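Local coordinates for globin domain-containing protein (Pseudomonas aeruginosa, PDB 1TU9) that binds heme b in a globin fold and, as in related globins, probably binds oxygen, though its physiological role is not established, at residues Y13-A18 / D106-A111; R73-S78 / A126-Y131; A97-V102 / E112-W117. All blocks are in the same frame, centred on the assembly; numbering follows the deposited sequence.

Contact 1: residues Y13-A18 / D106-A111; sequences YGRCCA and DRDCDA
Arg15 and Asp106 meet side-on, NE and one terminal nitrogen of the guanidinium each facing a different carboxylate oxygen. The shorter bond runs from Arg15 NE to Asp106 OD1 at 2.7 Å, nearly straight (N-H...O 164°) and close to the guanidinium plane. Its companion, from Arg15 NH2 to Asp106 OD2, is 3.3 Å long and reaches that oxygen on its syn side. The two planes are turned 45° apart, and NE meets OD1 from above the carboxylate rather than within its plane. Asp108 enters differently: its OD2 lies over one guanidinium face, 3.5 Å from Arg15 NE, a salt bridge of charge alone with no N-H directed at it.

The Arg15 chain bends at chi3 (-67°), which places NE where it meets Asp106 OD1. In the next shell, Asp106 OD1 also accepts the backbone N of Asp108 at 2.9 Å, an Asx turn within the type I turn from Asp106 to Cys109. This donor and Arg15 NE approach OD1 from opposite faces of the carboxylate, which probably helps to fix its rotation. On the other oxygen, OD2, Ser12 supplies a hydrogen bond from helix 5-17, and a water also donates to it. Cys16 SG packs against Asp106 CB at 4.0 Å.

Further out, Arg107 NH1 comes within 3.8 Å of Arg15 CD, at the exposed border of the contact. Asp106 itself is buried, with both oxygens engaged. The Arg15 charge should lower the cost of burying Asp106 and favour its ionised form, while the two aspartates probably offset the repulsion between the arginines, Arg15 NE and Arg107 NH1 being 5.0 Å apart; the chemistry thus joins the end of helix 5-17 electrostatically to the turn following helix 90-105.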
# COMPACT_ATOMS: atom_id res chain seq x y z
N TYR A 13 7.57 6.88 -6.64
CA TYR A 13 6.91 5.68 -7.13
C TYR A 13 7.33 5.39 -8.57
O TYR A 13 7.43 4.25 -8.96
CB TYR A 13 5.41 5.84 -7.03
CG TYR A 13 4.60 4.58 -7.25
CD1 TYR A 13 4.89 3.40 -6.57
CD2 TYR A 13 3.48 4.59 -8.07
CE1 TYR A 13 4.10 2.27 -6.73
CE2 TYR A 13 2.69 3.46 -8.24
CZ TYR A 13 3.01 2.31 -7.56
OH TYR A 13 2.23 1.17 -7.66
N GLY A 14 7.58 6.43 -9.37
CA GLY A 14 8.09 6.22 -10.71
C GLY A 14 9.42 5.53 -10.70
O GLY A 14 9.65 4.58 -11.46
N ARG A 15 10.33 5.97 -9.83
CA ARG A 15 11.61 5.30 -9.68
C ARG A 15 11.43 3.87 -9.15
O ARG A 15 12.14 2.98 -9.59
CB ARG A 15 12.55 6.10 -8.78
CG ARG A 15 12.98 7.43 -9.38
CD ARG A 15 14.02 8.18 -8.56
NE ARG A 15 13.50 8.65 -7.29
CZ ARG A 15 12.94 9.83 -7.06
NH1 ARG A 15 12.74 10.71 -8.03
NH2 ARG A 15 12.53 10.11 -5.84
N CYS A 16 10.49 3.64 -8.25
CA CYS A 16 10.26 2.31 -7.71
C CYS A 16 9.76 1.35 -8.78
O CYS A 16 10.24 0.22 -8.89
CB CYS A 16 9.26 2.35 -6.56
SG CYS A 16 9.88 3.09 -5.03
N CYS A 17 8.77 1.78 -9.55
CA CYS A 17 8.20 0.92 -10.59
C CYS A 17 9.20 0.68 -11.73
O CYS A 17 9.09 -0.32 -12.44
CB CYS A 17 6.91 1.51 -11.15
SG CYS A 17 5.52 1.47 -9.99
N ALA A 18 10.15 1.59 -11.89
CA ALA A 18 11.25 1.44 -12.86
C ALA A 18 12.37 0.53 -12.38
O ALA A 18 13.32 0.28 -13.11
CB ALA A 18 11.82 2.81 -13.20
N ASP A 106 14.23 3.07 -4.49
CA ASP A 106 14.27 4.46 -4.88
C ASP A 106 15.63 4.99 -4.47
O ASP A 106 15.88 5.24 -3.29
CB ASP A 106 13.15 5.22 -4.18
CG ASP A 106 13.19 6.70 -4.44
OD1 ASP A 106 14.14 7.18 -5.13
OD2 ASP A 106 12.31 7.44 -3.95
N ARG A 107 16.52 5.18 -5.45
CA ARG A 107 17.89 5.61 -5.17
C ARG A 107 17.97 6.98 -4.51
O ARG A 107 19.00 7.30 -3.93
CB ARG A 107 18.72 5.63 -6.46
CG ARG A 107 18.29 6.68 -7.45
CD ARG A 107 19.14 6.72 -8.71
NE ARG A 107 18.67 5.76 -9.70
CZ ARG A 107 17.66 5.97 -10.56
NH1 ARG A 107 17.00 7.11 -10.57
NH2 ARG A 107 17.33 5.01 -11.41
N ASP A 108 16.93 7.79 -4.65
CA ASP A 108 16.88 9.14 -4.07
C ASP A 108 16.10 9.21 -2.76
O ASP A 108 15.88 10.29 -2.24
CB ASP A 108 16.25 10.11 -5.07
CG ASP A 108 17.04 10.23 -6.34
OD1 ASP A 108 18.28 10.08 -6.31
OD2 ASP A 108 16.48 10.50 -7.41
N CYS A 109 15.69 8.06 -2.23
CA CYS A 109 14.92 8.02 -0.99
C CYS A 109 15.67 8.70 0.14
O CYS A 109 16.86 8.44 0.36
CB CYS A 109 14.60 6.58 -0.59
SG CYS A 109 13.38 6.48 0.73
N ASP A 110 14.97 9.60 0.83
CA ASP A 110 15.50 10.28 2.00
C ASP A 110 14.36 10.47 3.00
O ASP A 110 13.26 9.97 2.79
CB ASP A 110 16.20 11.60 1.62
CG ASP A 110 15.30 12.58 0.91
OD1 ASP A 110 14.05 12.49 0.98
OD2 ASP A 110 15.78 13.53 0.25
N ALA A 111 14.64 11.16 4.10
CA ALA A 111 13.62 11.35 5.13
C ALA A 111 12.37 12.03 4.58
O ALA A 111 11.28 11.66 4.94
CB ALA A 111 14.17 12.12 6.31
O HOH W 1 12.66 10.07 -3.40

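Contact 2: residues R73-S78 / A126-Y131; sequences RALGAS and AVIKSY. With HEM (protoporphyrin IX containing Fe), chain B.
Tyr131 lies against Arg73 and Gly76, while Ile128 packs on Leu75 nearer the heme. Tyr131 CG stands anti to its carbonyl carbon (chi1 -75°), and the side chain crosses Arg73 obliquely: Tyr131 CB is 3.7 Å from Gly76 O, and OH is by the Arg73 chain. The Arg73 carbonyl oxygen lies over one ring face.

Arg73 is extended from CG to NE, and its CG approaches Tyr131 OH to 3.3 Å. The guanidinium plane is turned 78° from the phenol ring, and its NE makes a salt bridge with Asp69.

Gly76 marks the closest backbone approach, its CA 4.0 Å from Ile128 CA. Gly76 carries no side chain, and Tyr131 CD1 comes to 4.1 Å from its CA on the side where a CB would point. The short helical segments pass with axes 7.7 Å apart at -43°, and a water lies within hydrogen-bonding distance of both Gly76 O and Ile128 O.

On the inner side, Ile128 CG1 is anti to the carbonyl carbon and touches Leu75 CB at 4.1 Å. Its CD1 continues to the heme vinyl carbon CBB, 3.8 Å away. Leu75 CD2 approaches propionate oxygen O2A, and Ser78 OG lies 3.0 Å from the same oxygen.

Ser78 is a heme-binding residue and His79, next in sequence, is the axial ligand of the iron. Close crossing of the proximal helix by the C-terminal helix, with both lining the heme pocket, is the F-H pairing of the globin fold.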
# COMPACT_ATOMS: atom_id res chain seq x y z
N ARG A 73 -13.65 3.95 -0.79
CA ARG A 73 -14.80 3.39 -0.10
C ARG A 73 -15.00 1.93 -0.51
O ARG A 73 -15.30 1.09 0.33
CB ARG A 73 -16.07 4.20 -0.40
CG ARG A 73 -16.14 5.51 0.35
CD ARG A 73 -17.41 6.29 0.08
NE ARG A 73 -17.53 7.45 0.95
CZ ARG A 73 -18.41 8.44 0.80
NH1 ARG A 73 -19.27 8.44 -0.23
NH2 ARG A 73 -18.43 9.44 1.66
N ALA A 74 -14.83 1.66 -1.80
CA ALA A 74 -14.95 0.31 -2.34
C ALA A 74 -13.87 -0.62 -1.77
O ALA A 74 -14.18 -1.77 -1.44
CB ALA A 74 -14.88 0.34 -3.87
N LEU A 75 -12.64 -0.15 -1.65
CA LEU A 75 -11.56 -0.90 -0.98
C LEU A 75 -11.88 -1.10 0.50
O LEU A 75 -11.64 -2.17 1.06
CB LEU A 75 -10.22 -0.17 -1.12
CG LEU A 75 -9.39 -0.39 -2.39
CD1 LEU A 75 -8.24 0.59 -2.42
CD2 LEU A 75 -8.84 -1.81 -2.43
N GLY A 76 -12.45 -0.08 1.14
CA GLY A 76 -12.92 -0.23 2.50
C GLY A 76 -13.90 -1.38 2.62
O GLY A 76 -13.80 -2.20 3.53
N ALA A 77 -14.86 -1.45 1.70
CA ALA A 77 -15.85 -2.52 1.72
C ALA A 77 -15.19 -3.89 1.50
O ALA A 77 -15.46 -4.84 2.22
CB ALA A 77 -16.93 -2.27 0.67
N SER A 78 -14.30 -3.98 0.52
CA SER A 78 -13.71 -5.26 0.16
C SER A 78 -12.79 -5.81 1.22
O SER A 78 -12.66 -7.04 1.34
CB SER A 78 -12.99 -5.17 -1.19
OG SER A 78 -11.81 -4.39 -1.13
N ALA A 126 -6.55 5.42 6.25
CA ALA A 126 -7.54 5.84 7.24
C ALA A 126 -8.96 5.57 6.74
O ALA A 126 -9.81 5.08 7.50
CB ALA A 126 -7.38 7.31 7.58
N VAL A 127 -9.22 5.87 5.48
CA VAL A 127 -10.54 5.63 4.90
C VAL A 127 -10.84 4.13 4.92
O VAL A 127 -11.91 3.69 5.37
CB VAL A 127 -10.65 6.19 3.48
CG1 VAL A 127 -11.99 5.83 2.85
CG2 VAL A 127 -10.44 7.72 3.46
N ILE A 128 -9.89 3.32 4.47
CA ILE A 128 -10.10 1.88 4.39
C ILE A 128 -10.40 1.31 5.77
O ILE A 128 -11.38 0.58 5.94
CB ILE A 128 -8.89 1.20 3.74
CG1 ILE A 128 -8.77 1.63 2.29
CG2 ILE A 128 -9.03 -0.34 3.83
CD1 ILE A 128 -7.46 1.28 1.64
N LYS A 129 -9.58 1.66 6.76
CA LYS A 129 -9.74 1.18 8.13
C LYS A 129 -11.09 1.54 8.70
O LYS A 129 -11.66 0.77 9.50
CB LYS A 129 -8.68 1.79 9.07
CG LYS A 129 -7.30 1.23 8.94
CD LYS A 129 -6.40 1.94 9.94
CE LYS A 129 -4.99 1.42 9.95
NZ LYS A 129 -4.15 2.22 10.88
N SER A 130 -11.60 2.71 8.32
CA SER A 130 -12.83 3.23 8.90
C SER A 130 -14.02 2.35 8.56
O SER A 130 -15.04 2.37 9.27
CB SER A 130 -13.08 4.68 8.48
OG SER A 130 -13.51 4.80 7.15
N TYR A 131 -13.90 1.58 7.48
CA TYR A 131 -14.97 0.69 7.04
C TYR A 131 -14.86 -0.73 7.62
O TYR A 131 -15.75 -1.54 7.39
CB TYR A 131 -15.01 0.64 5.51
CG TYR A 131 -15.60 1.91 4.94
CD1 TYR A 131 -14.81 2.89 4.39
CD2 TYR A 131 -16.98 2.15 5.04
CE1 TYR A 131 -15.36 4.07 3.89
CE2 TYR A 131 -17.53 3.33 4.55
CZ TYR A 131 -16.72 4.28 3.98
OH TYR A 131 -17.25 5.46 3.50
CHA HEM B . -6.96 -7.92 -2.38
CHB HEM B . -5.16 -3.31 -2.37
CHC HEM B . -4.18 -3.79 2.25
CHD HEM B . -5.06 -8.53 2.06
C1A HEM B . -6.63 -6.60 -2.74
C2A HEM B . -6.93 -5.96 -4.01
C3A HEM B . -6.44 -4.72 -4.01
C4A HEM B . -5.79 -4.48 -2.74
CMA HEM B . -6.54 -3.70 -5.17
CAA HEM B . -7.71 -6.61 -5.15
CBA HEM B . -9.09 -5.95 -5.25
CGA HEM B . -9.78 -5.77 -3.91
O1A HEM B . -10.15 -6.79 -3.28
O2A HEM B . -9.97 -4.61 -3.45
C1B HEM B . -4.76 -3.00 -1.11
C2B HEM B . -4.22 -1.74 -0.62
C3B HEM B . -3.95 -1.87 0.68
C4B HEM B . -4.31 -3.24 1.02
CMB HEM B . -3.98 -0.48 -1.48
CAB HEM B . -3.34 -0.81 1.64
CBB HEM B . -3.70 0.48 1.62
C1C HEM B . -4.27 -5.12 2.55
C2C HEM B . -3.80 -5.67 3.78
C3C HEM B . -4.00 -6.98 3.74
C4C HEM B . -4.63 -7.29 2.48
CMC HEM B . -3.17 -4.84 4.90
CAC HEM B . -3.64 -7.95 4.87
CBC HEM B . -3.27 -9.20 4.65
C1D HEM B . -5.68 -8.81 0.87
C2D HEM B . -6.11 -10.13 0.51
C3D HEM B . -6.70 -9.98 -0.87
C4D HEM B . -6.56 -8.58 -1.22
CMD HEM B . -5.99 -11.40 1.35
CAD HEM B . -7.26 -11.16 -1.67
CBD HEM B . -6.09 -11.98 -2.23
CGD HEM B . -6.57 -13.22 -2.95
O1D HEM B . -7.09 -14.15 -2.27
O2D HEM B . -6.47 -13.30 -4.20
NA HEM B . -5.93 -5.66 -2.01
NB HEM B . -4.82 -3.90 -0.08
NC HEM B . -4.78 -6.13 1.76
ND HEM B . -5.96 -7.94 -0.15
FE HEM B . -5.47 -5.96 -0.18
O HOH W 2 -12.13 -2.18 5.77

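Contact 3: residues A97-V102 / E112-W117; sequences ALLMAV and ETRDAW
Val102 and Trp117 make the aromatic part of this contact, a CH-pi interaction over one face of the indole. Val102 CG2 lies 4.0 Å from the centroid of the five-membered ring of Trp117 and 20° off the ring normal, so the methyl sits over the face, but offset toward the rim. The second methyl, CG1, which is anti to the backbone N (chi1 169°), approaches Trp117 NE1 at 3.6 Å. That nitrogen is satisfied elsewhere, by a hydrogen bond with Ser12.

Apolar contacts fall on the six-membered ring of the indole and on CB. Leu98 crosses Trp117 at about a right angle, its CD2 3.8 Å from Trp117 CE3 and almost as near CZ3. Leu99 instead reaches the stem: its CD2 is 4.1 Å from Trp117 CB, the two side chains sliding past each other in opposite directions.

The remaining packing uses the aliphatic part of a charged residue. Leu99 CD1 comes to 3.7 Å from Arg114 CG, which stands anti to its own carbonyl carbon, with Arg114 CB equally close.

As for the backbones, the axes of these short segments stay 10.6 Å apart, and their directions differ by 149°, close to antiparallel. That wide spacing is bridged by bulky side chains, the nearest CA atoms, of Leu99 and Arg114, being 6.7 Å apart.

The contact is a buried G-H pairing of the globin fold. Helix 5-17 adjoins it through Val9 and Ser12 against Trp117 and Val102, while helix 22-32 flanks helix 90-105, with Phe22 on Ala101 and Phe26 on Ala97.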
# COMPACT_ATOMS: atom_id res chain seq x y z
N ALA A 97 6.25 -2.38 5.26
CA ALA A 97 6.83 -3.17 4.19
C ALA A 97 7.03 -2.30 2.94
O ALA A 97 8.05 -2.41 2.25
CB ALA A 97 5.94 -4.36 3.88
N LEU A 98 6.08 -1.42 2.68
CA LEU A 98 6.18 -0.49 1.58
C LEU A 98 7.36 0.45 1.75
O LEU A 98 8.15 0.64 0.81
CB LEU A 98 4.88 0.30 1.42
CG LEU A 98 4.86 1.33 0.28
CD1 LEU A 98 5.12 0.71 -1.08
CD2 LEU A 98 3.52 2.07 0.28
N LEU A 99 7.51 1.01 2.93
CA LEU A 99 8.62 1.92 3.17
C LEU A 99 9.98 1.23 3.02
O LEU A 99 10.93 1.83 2.52
CB LEU A 99 8.47 2.58 4.54
CG LEU A 99 7.65 3.87 4.52
CD1 LEU A 99 8.47 4.96 3.84
CD2 LEU A 99 6.29 3.77 3.82
N MET A 100 10.06 -0.03 3.43
CA MET A 100 11.29 -0.79 3.25
C MET A 100 11.58 -1.01 1.76
O MET A 100 12.71 -0.82 1.31
CB MET A 100 11.19 -2.12 3.98
CG MET A 100 12.52 -2.73 4.32
SD MET A 100 12.29 -4.24 5.27
CE MET A 100 13.92 -4.89 5.17
N ALA A 101 10.56 -1.37 0.99
CA ALA A 101 10.72 -1.57 -0.46
C ALA A 101 11.10 -0.26 -1.18
O ALA A 101 11.95 -0.27 -2.07
CB ALA A 101 9.46 -2.15 -1.05
N VAL A 102 10.53 0.86 -0.74
CA VAL A 102 10.87 2.16 -1.29
C VAL A 102 12.34 2.48 -1.00
O VAL A 102 13.08 2.90 -1.88
CB VAL A 102 9.95 3.27 -0.74
CG1 VAL A 102 10.48 4.65 -1.12
CG2 VAL A 102 8.55 3.12 -1.26
N GLU A 112 12.54 13.04 3.74
CA GLU A 112 11.41 13.72 3.15
C GLU A 112 10.55 12.76 2.32
O GLU A 112 9.33 12.81 2.39
CB GLU A 112 11.88 14.89 2.29
CG GLU A 112 12.44 16.04 3.11
CD GLU A 112 11.37 16.98 3.67
OE1 GLU A 112 11.75 17.90 4.41
OE2 GLU A 112 10.16 16.80 3.38
N THR A 113 11.19 11.89 1.55
CA THR A 113 10.46 10.93 0.72
C THR A 113 9.65 9.99 1.61
O THR A 113 8.49 9.71 1.34
CB THR A 113 11.45 10.08 -0.09
OG1 THR A 113 12.38 10.92 -0.77
CG2 THR A 113 10.75 9.27 -1.17
N ARG A 114 10.30 9.47 2.65
CA ARG A 114 9.64 8.50 3.52
C ARG A 114 8.45 9.12 4.22
O ARG A 114 7.39 8.52 4.32
CB ARG A 114 10.66 7.91 4.50
CG ARG A 114 11.58 6.95 3.76
CD ARG A 114 12.45 6.06 4.56
NE ARG A 114 13.62 6.78 4.99
CZ ARG A 114 13.79 7.25 6.20
NH1 ARG A 114 12.88 7.03 7.15
NH2 ARG A 114 14.91 7.91 6.48
N ASP A 115 8.59 10.35 4.70
CA ASP A 115 7.47 11.03 5.37
C ASP A 115 6.34 11.35 4.41
O ASP A 115 5.16 11.34 4.79
CB ASP A 115 7.93 12.31 6.07
CG ASP A 115 8.29 12.09 7.51
OD1 ASP A 115 8.88 13.00 8.12
OD2 ASP A 115 8.03 11.04 8.12
N ALA A 116 6.68 11.66 3.17
CA ALA A 116 5.64 11.88 2.18
C ALA A 116 4.86 10.60 1.90
O ALA A 116 3.64 10.63 1.82
CB ALA A 116 6.24 12.45 0.89
N TRP A 117 5.55 9.47 1.79
CA TRP A 117 4.86 8.20 1.62
C TRP A 117 3.94 7.91 2.80
O TRP A 117 2.79 7.51 2.61
CB TRP A 117 5.86 7.05 1.47
CG TRP A 117 6.34 6.82 0.07
CD1 TRP A 117 7.54 7.19 -0.47
CD2 TRP A 117 5.62 6.15 -0.97
NE1 TRP A 117 7.61 6.78 -1.78
CE2 TRP A 117 6.44 6.14 -2.11
CE3 TRP A 117 4.37 5.55 -1.04
CZ2 TRP A 117 6.05 5.53 -3.29
CZ3 TRP A 117 3.97 4.97 -2.22
CH2 TRP A 117 4.82 4.96 -3.34

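From the N terminus, helix 5-17 supplies the first half of contact 1, whose partner comes 88 residues later, in the loop between helices 90-105 and 111-130. Contact 2 opens on helix 70-78 and closes near the C-terminal end of helix 111-130, so it crosses contact 1. Nested inside its loop is contact 3, a short closure that spans the turn joining helices 90-105 and 111-130 and also crosses contact 1. Contacts 1 and 3 touch, as at Tyr13 CD1 and Trp117 CH2, 3.6 Å apart; contact 2 lies on the opposite side of the chain's centre. Helix 111-130 links these two regions, running from the N-terminal helix toward the proximal heme side.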